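Local coordinates for response regulator receiver protein (Sinorhizobium medicae, PDB 2RDM) that probably acts as a two-component signalling receiver, taking up a phosphoryl group on a conserved aspartate in a CheY-like domain, at residues Leu9-Glu14 with Ala39-Met44; Thr24-Asp27 with Leu31-Ala34; Gln68-Ala73 with Asn96-Ser101. The protein carries 1 engineered substitution. All coordinates share one frame; numbering follows the deposited sequence.

Interaction 1: residues Leu9-Glu14 with Ala39-Met44. Engineered in segment 39-44: M44 (natural residue Leu).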
loop_
_atom_site.group_PDB
_atom_site.type_symbol
_atom_site.label_atom_id
_atom_site.label_comp_id
_atom_site.label_asym_id
_atom_site.label_seq_id
_atom_site.Cartn_x
_atom_site.Cartn_y
_atom_site.Cartn_z
ATOM N N LEU A 9 3.050 25.459 -1.242
ATOM C CA LEU A 9 4.283 26.215 -1.232
ATOM C C LEU A 9 5.126 25.581 -2.306
ATOM O O LEU A 9 5.423 24.389 -2.226
ATOM C CB LEU A 9 4.979 26.095 0.118
ATOM C CG LEU A 9 6.291 26.868 0.322
ATOM C CD1 LEU A 9 6.141 28.368 0.031
ATOM C CD2 LEU A 9 6.839 26.636 1.714
ATOM N N LEU A 10 5.511 26.380 -3.297
ATOM C CA LEU A 10 6.331 25.918 -4.404
ATOM C C LEU A 10 7.672 26.639 -4.374
ATOM O O LEU A 10 7.714 27.867 -4.453
ATOM C CB LEU A 10 5.610 26.177 -5.729
ATOM C CG LEU A 10 6.366 25.985 -7.047
ATOM C CD1 LEU A 10 6.652 24.505 -7.321
ATOM C CD2 LEU A 10 5.584 26.591 -8.207
ATOM N N ALA A 11 8.759 25.880 -4.265
ATOM C CA ALA A 11 10.098 26.458 -4.173
ATOM C C ALA A 11 10.954 25.997 -5.342
ATOM O O ALA A 11 11.365 24.835 -5.389
ATOM C CB ALA A 11 10.766 26.078 -2.828
ATOM N N ASP A 12 11.185 26.897 -6.293
ATOM C CA ASP A 12 11.987 26.585 -7.480
ATOM C C ASP A 12 12.774 27.809 -7.923
ATOM O O ASP A 12 12.232 28.911 -7.979
ATOM C CB ASP A 12 11.121 26.041 -8.643
ATOM C CG ASP A 12 11.962 25.432 -9.784
ATOM O OD1 ASP A 12 12.833 26.114 -10.368
ATOM O OD2 ASP A 12 11.753 24.252 -10.113
ATOM N N ASP A 13 14.043 27.563 -8.257
ATOM C CA ASP A 13 15.045 28.563 -8.658
ATOM C C ASP A 13 14.740 29.342 -9.931
ATOM O O ASP A 13 14.724 30.576 -9.921
ATOM C CB ASP A 13 16.396 27.867 -8.871
ATOM C CG ASP A 13 17.461 28.323 -7.901
ATOM O OD1 ASP A 13 17.321 29.412 -7.306
ATOM O OD2 ASP A 13 18.462 27.591 -7.756
ATOM N N GLU A 14 14.548 28.620 -11.035
ATOM C CA GLU A 14 14.468 29.260 -12.348
ATOM C C GLU A 14 13.077 29.770 -12.720
ATOM O O GLU A 14 12.061 29.153 -12.384
ATOM C CB GLU A 14 15.058 28.374 -13.452
ATOM C CG GLU A 14 14.635 26.917 -13.429
ATOM C CD GLU A 14 15.288 26.115 -14.544
ATOM O OE1 GLU A 14 15.219 26.554 -15.714
ATOM O OE2 GLU A 14 15.863 25.042 -14.254
ATOM N N ALA A 39 15.675 28.929 1.652
ATOM C CA ALA A 39 15.626 29.861 2.783
ATOM C C ALA A 39 14.288 30.568 2.853
ATOM O O ALA A 39 13.714 30.696 3.939
ATOM C CB ALA A 39 16.771 30.893 2.711
ATOM N N LYS A 40 13.793 31.006 1.691
ATOM C CA LYS A 40 12.503 31.695 1.607
ATOM C C LYS A 40 11.351 30.736 1.904
ATOM O O LYS A 40 10.385 31.101 2.582
ATOM C CB LYS A 40 12.335 32.367 0.238
ATOM C CG LYS A 40 13.170 33.652 0.055
ATOM C CD LYS A 40 13.364 34.001 -1.423
ATOM C CE LYS A 40 14.061 35.346 -1.605
ATOM N NZ LYS A 40 14.225 35.705 -3.049
ATOM N N ALA A 41 11.459 29.506 1.405
ATOM C CA ALA A 41 10.454 28.469 1.717
ATOM C C ALA A 41 10.347 28.195 3.228
ATOM O O ALA A 41 9.241 28.127 3.787
ATOM C CB ALA A 41 10.759 27.185 0.953
ATOM N N ILE A 42 11.490 28.065 3.891
ATOM C CA ILE A 42 11.532 27.801 5.349
ATOM C C ILE A 42 10.942 28.979 6.147
ATOM O O ILE A 42 10.148 28.779 7.068
ATOM C CB ILE A 42 12.971 27.429 5.794
ATOM C CG1 ILE A 42 13.316 26.033 5.261
ATOM C CG2 ILE A 42 13.144 27.477 7.325
ATOM C CD1 ILE A 42 14.776 25.679 5.298
ATOM N N GLU A 43 11.286 30.196 5.735
ATOM C CA GLU A 43 10.727 31.409 6.336
ATOM C C GLU A 43 9.200 31.411 6.255
ATOM O O GLU A 43 8.528 31.663 7.255
ATOM C CB GLU A 43 11.304 32.657 5.669
ATOM C CG GLU A 43 10.837 33.968 6.294
ATOM C CD GLU A 43 11.476 35.176 5.635
ATOM O OE1 GLU A 43 11.229 35.396 4.435
ATOM O OE2 GLU A 43 12.227 35.905 6.315
HETATM N N MSE A 44 8.685 31.081 5.093
HETATM C CA MSE A 44 7.278 30.990 4.908
HETATM C C MSE A 44 6.631 29.924 5.773
HETATM O O MSE A 44 5.635 30.160 6.400
HETATM C CB MSE A 44 6.962 30.815 3.443
HETATM C CG MSE A 44 5.543 30.908 3.123
HETATM SE SE MSE A 44 4.789 32.670 3.177
HETATM C CE MSE A 44 6.324 33.618 2.890
#
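L9 and A11 on the strand meet A41 and the engineered M44 on the helix in a small, mainly apolar contact with no hydrogen bond across it, part of the packing of helix 38-46 on the parallel sheet of a CheY-like receiver domain. The short axes of 9-11 and 39-44 run nearly antiparallel, at 163°, and come within 8.8 Å. A11 and A41 mark the close approach: their CB methyls sit 3.9 Å apart, and alanine suits both positions, its single methyl being all that lies between the two backbones here, whose CA atoms (A11 and A41) are 6.2 Å apart.

L9 supplies the bulk. With CG anti to the backbone N (chi1 -178°), its two methyls divide the helix surface between them. CD2 rests against A41, 4.0 Å from A41 CB and 3.5 Å from A41 O. CD1 lies 4.0 Å from M44 CG, where the two side chains pass at a slant. M44, present as selenomethionine where the natural protein has leucine, touches L9 through CG; beyond it the chain bends and carries its end away from the strand.

One polar feature lies past the strand's end. D12 OD1 accepts from E14 N at 3.1 Å, an Asx turn that leads into helix 15-27 with E14 at its N-cap. D12 OD2 lies close to OD1 of D57, the predicted phosphorylation site, and D13 N donates to D57 OD2, so this turn belongs to the acidic cluster expected of a receiver domain.

Strand 7-11 is flanked in the sheet by 31-35, which pairs with L10, and by 53-57, which pairs with L9 and A11. L10 points to the other face, against F21 of helix 15-27, while V35 of strand 31-35 touches both A11 and A41.

Interaction 2: residues Thr24-Asp27 with Leu31-Ala34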
loop_
_atom_site.group_PDB
_atom_site.type_symbol
_atom_site.label_atom_id
_atom_site.label_comp_id
_atom_site.label_asym_id
_atom_site.label_seq_id
_atom_site.Cartn_x
_atom_site.Cartn_y
_atom_site.Cartn_z
ATOM N N THR A 24 0.517 25.226 -13.783
ATOM C CA THR A 24 0.034 23.840 -13.702
ATOM C C THR A 24 -0.789 23.633 -12.433
ATOM O O THR A 24 -1.917 23.145 -12.487
ATOM C CB THR A 24 1.209 22.826 -13.773
ATOM O OG1 THR A 24 1.808 22.893 -15.069
ATOM C CG2 THR A 24 0.742 21.394 -13.525
ATOM N N LEU A 25 -0.239 24.064 -11.299
ATOM C CA LEU A 25 -0.931 23.910 -10.029
ATOM C C LEU A 25 -2.171 24.802 -9.899
ATOM O O LEU A 25 -3.192 24.361 -9.362
ATOM C CB LEU A 25 0.037 24.097 -8.851
ATOM C CG LEU A 25 1.139 23.040 -8.668
ATOM C CD1 LEU A 25 2.287 23.571 -7.817
ATOM C CD2 LEU A 25 0.573 21.748 -8.074
ATOM N N THR A 26 -2.104 26.045 -10.389
ATOM C CA THR A 26 -3.297 26.918 -10.334
ATOM C C THR A 26 -4.425 26.453 -11.257
ATOM O O THR A 26 -5.598 26.573 -10.900
ATOM C CB THR A 26 -2.992 28.413 -10.572
ATOM O OG1 THR A 26 -2.339 28.572 -11.831
ATOM C CG2 THR A 26 -2.118 28.973 -9.464
ATOM N N ASP A 27 -4.075 25.891 -12.414
ATOM C CA ASP A 27 -5.077 25.288 -13.317
ATOM C C ASP A 27 -5.833 24.129 -12.667
ATOM O O ASP A 27 -7.028 23.954 -12.909
ATOM C CB ASP A 27 -4.438 24.806 -14.625
ATOM C CG ASP A 27 -3.994 25.947 -15.522
ATOM O OD1 ASP A 27 -4.455 27.091 -15.332
ATOM O OD2 ASP A 27 -3.163 25.698 -16.419
ATOM N N LEU A 31 -4.126 27.124 -4.800
ATOM C CA LEU A 31 -3.427 28.389 -4.579
ATOM C C LEU A 31 -1.944 28.069 -4.461
ATOM O O LEU A 31 -1.572 27.060 -3.862
ATOM C CB LEU A 31 -3.895 29.059 -3.295
ATOM C CG LEU A 31 -5.218 29.822 -3.255
ATOM C CD1 LEU A 31 -5.360 30.494 -1.895
ATOM C CD2 LEU A 31 -5.341 30.846 -4.374
ATOM N N VAL A 32 -1.105 28.901 -5.055
ATOM C CA VAL A 32 0.332 28.672 -5.025
ATOM C C VAL A 32 1.069 29.862 -4.412
ATOM O O VAL A 32 0.898 31.009 -4.850
ATOM C CB VAL A 32 0.894 28.380 -6.420
ATOM C CG1 VAL A 32 2.391 28.132 -6.355
ATOM C CG2 VAL A 32 0.189 27.170 -7.048
ATOM N N THR A 33 1.866 29.582 -3.383
ATOM C CA THR A 33 2.810 30.554 -2.848
ATOM C C THR A 33 4.154 30.167 -3.433
ATOM O O THR A 33 4.746 29.174 -3.020
ATOM C CB THR A 33 2.846 30.530 -1.312
ATOM O OG1 THR A 33 1.566 30.922 -0.807
ATOM C CG2 THR A 33 3.916 31.481 -0.766
ATOM N N ALA A 34 4.612 30.949 -4.404
ATOM C CA ALA A 34 5.815 30.614 -5.168
ATOM C C ALA A 34 7.024 31.350 -4.617
ATOM O O ALA A 34 7.003 32.581 -4.491
ATOM C CB ALA A 34 5.609 30.955 -6.629
#
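V32 packs by a single methyl against L25 and T26, an apolar contact of helix on strand within the beta-alpha-beta unit formed by strand 7-11, helix 15-27 and strand 31-35 of the receiver fold. The two segments are separated by a connection of three residues, so the last turn of the helix lies directly over the start of the strand that follows it.

V32 CG2 stands anti to the carbonyl carbon and is directed at the helix; a beta-branched residue suits this place, since CG1 can meanwhile pack on L10 of the adjoining strand. L25 is buried and meets V32 CG2 through CB, at 3.6 Å, while its side chain also reaches F30 of the connecting loop and I114 of helix 110-122.

T26 lies at the exposed margin and divides its two branches by chemistry. OG1 lies between the backbone N and the carbonyl carbon (chi1 57°) and bonds back to S23 O, three residues earlier, with a weak second bond to E22 O. The methyl faces the strand, the two side chains crossing at about a right angle, with T26 CG2 3.8 Å from V32 CG2.

Interaction 3: residues Gln68-Ala73 with Asn96-Ser101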
loop_
_atom_site.group_PDB
_atom_site.type_symbol
_atom_site.label_atom_id
_atom_site.label_comp_id
_atom_site.label_asym_id
_atom_site.label_seq_id
_atom_site.Cartn_x
_atom_site.Cartn_y
_atom_site.Cartn_z
ATOM N N GLN A 68 16.319 19.892 3.449
ATOM C CA GLN A 68 16.138 20.637 4.684
ATOM C C GLN A 68 14.792 21.356 4.732
ATOM O O GLN A 68 14.155 21.426 5.801
ATOM C CB GLN A 68 17.299 21.599 4.923
ATOM C CG GLN A 68 17.340 22.189 6.327
ATOM C CD GLN A 68 16.996 21.194 7.440
ATOM O OE1 GLN A 68 17.579 20.112 7.543
ATOM N NE2 GLN A 68 16.063 21.581 8.297
ATOM N N VAL A 69 14.323 21.836 3.574
ATOM C CA VAL A 69 12.987 22.456 3.468
ATOM C C VAL A 69 11.921 21.470 3.942
ATOM O O VAL A 69 11.046 21.823 4.745
ATOM C CB VAL A 69 12.641 22.922 2.015
ATOM C CG1 VAL A 69 11.192 23.445 1.941
ATOM C CG2 VAL A 69 13.589 24.019 1.568
ATOM N N ALA A 70 12.021 20.233 3.459
ATOM C CA ALA A 70 11.034 19.200 3.805
ATOM C C ALA A 70 11.037 18.845 5.300
ATOM O O ALA A 70 9.976 18.604 5.888
ATOM C CB ALA A 70 11.253 17.962 2.940
ATOM N N ARG A 71 12.221 18.827 5.911
ATOM C CA ARG A 71 12.356 18.547 7.342
ATOM C C ARG A 71 11.648 19.607 8.156
ATOM O O ARG A 71 10.901 19.276 9.077
ATOM C CB ARG A 71 13.821 18.443 7.760
ATOM C CG ARG A 71 14.531 17.318 7.063
ATOM C CD ARG A 71 15.783 16.830 7.786
ATOM N NE ARG A 71 16.665 16.194 6.810
ATOM C CZ ARG A 71 16.480 14.971 6.321
ATOM N NH1 ARG A 71 15.450 14.221 6.742
ATOM N NH2 ARG A 71 17.328 14.496 5.415
ATOM N N VAL A 72 11.862 20.874 7.791
ATOM C CA VAL A 72 11.176 21.995 8.462
ATOM C C VAL A 72 9.655 21.878 8.306
ATOM O O VAL A 72 8.909 21.988 9.294
ATOM C CB VAL A 72 11.681 23.358 7.955
ATOM C CG1 VAL A 72 10.882 24.486 8.573
ATOM C CG2 VAL A 72 13.157 23.524 8.300
ATOM N N ALA A 73 9.205 21.605 7.081
ATOM C CA ALA A 73 7.763 21.402 6.820
ATOM C C ALA A 73 7.178 20.314 7.711
ATOM O O ALA A 73 6.087 20.482 8.284
ATOM C CB ALA A 73 7.507 21.096 5.326
ATOM N N ASN A 96 17.875 10.789 1.938
ATOM C CA ASN A 96 17.583 12.149 2.406
ATOM C C ASN A 96 16.106 12.547 2.436
ATOM O O ASN A 96 15.739 13.487 3.140
ATOM C CB ASN A 96 18.349 13.180 1.583
ATOM C CG ASN A 96 19.845 13.040 1.714
ATOM O OD1 ASN A 96 20.420 13.375 2.744
ATOM N ND2 ASN A 96 20.484 12.549 0.664
ATOM N N GLY A 97 15.278 11.858 1.653
ATOM C CA GLY A 97 13.840 12.166 1.589
ATOM C C GLY A 97 13.158 11.799 2.886
ATOM O O GLY A 97 13.635 10.940 3.616
ATOM N N VAL A 98 12.043 12.469 3.186
ATOM C CA VAL A 98 11.264 12.166 4.377
ATOM C C VAL A 98 10.271 11.032 4.082
ATOM O O VAL A 98 9.928 10.786 2.928
ATOM C CB VAL A 98 10.504 13.430 4.917
ATOM C CG1 VAL A 98 11.483 14.465 5.454
ATOM C CG2 VAL A 98 9.600 14.050 3.854
ATOM N N PRO A 99 9.795 10.328 5.117
ATOM C CA PRO A 99 8.882 9.236 4.791
ATOM C C PRO A 99 7.627 9.706 4.063
ATOM O O PRO A 99 7.151 10.812 4.322
ATOM C CB PRO A 99 8.507 8.700 6.162
ATOM C CG PRO A 99 9.658 9.070 7.031
ATOM C CD PRO A 99 10.035 10.414 6.569
ATOM N N ASP A 100 7.120 8.861 3.164
ATOM C CA ASP A 100 5.892 9.090 2.389
ATOM C C ASP A 100 5.912 10.284 1.437
ATOM O O ASP A 100 4.859 10.776 1.030
ATOM C CB ASP A 100 4.648 9.162 3.302
ATOM C CG ASP A 100 4.494 7.940 4.160
ATOM O OD1 ASP A 100 4.493 6.824 3.602
ATOM O OD2 ASP A 100 4.379 8.094 5.389
ATOM N N SER A 101 7.107 10.745 1.083
ATOM C CA SER A 101 7.247 11.795 0.101
ATOM C C SER A 101 7.318 11.156 -1.281
ATOM O O SER A 101 7.461 9.929 -1.392
ATOM C CB SER A 101 8.502 12.601 0.392
ATOM O OG SER A 101 9.653 11.745 0.324
HETATM O O HOH W 1 15.026 11.776 5.952
HETATM O O HOH W 2 19.505 15.673 4.200
#
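R71, V98 and N96 carry the contact that joins helix 66-76 of the CheY-like fold to the loop before strand 102-105, with A70 as the lesser partner. N96, the last residue of helix 93-96, gives it a polar side bridged by two waters. R71 has the largest share. Its CG is anti to the carbonyl carbon (chi1 -62°), and the chain then runs extended from CG to NE, bringing the guanidinium up to the loop. NH2 lies 3.0 Å from N96 O, obliquely to the guanidinium plane.

Both waters lie in that plane at the guanidinium edge. One accepts from R71 NH1 at 2.6 Å and can donate to G97 O, though other acceptors compete for its protons; the other accepts from R71 NH2 at 2.8 Å and donates to N96 OD1, while N96 ND2 is held by E92 O. R71 NH1 also bonds to S95 O of the second subunit, so this arginine, with its several N-H groups, serves both loop and interface. A leucine in its place would probably leave both waters without their donor and S95 O of the second subunit without its partner.

V98 fills the apolar side. Its CG1 is 4.2 Å from R71 NH1 and 4.3 Å from A70 CB, the R71 and V98 side chains lying alongside and running opposite ways. A70, whose single methyl lets the helix lie close to the sheet, also touches I82 and Y84. V98 begins a type II turn ending at S101. The closing S101 N to V98 O bond is weak, and S101 OG adds a second grip, donating to V98 O at 2.8 Å in the carbonyl plane.

In the fold
Interactions 1 and 2 lie on the two faces of one sheet, 13 Å apart between centres, and meet through neighbouring strands: L10 N is 2.9 Å from T33 O, a probable hydrogen bond, and M44 SE packs on T33 CG2 at 4.2 Å. Along the chain, interaction 2 is nested within the loop that interaction 1 closes. Interaction 3 follows both and is tied to interaction 1 by helix-to-helix packing, A41 CB lying 3.9 Å from V69 CG1 and I42 meeting V72. Interactions 2 and 3 do not touch, their centres being 21 Å apart. Of the three, interaction 1 leads to D57, the predicted phosphorylation site, unmodified in this structure, through D12 and D13; interaction 3 borders the second subunit.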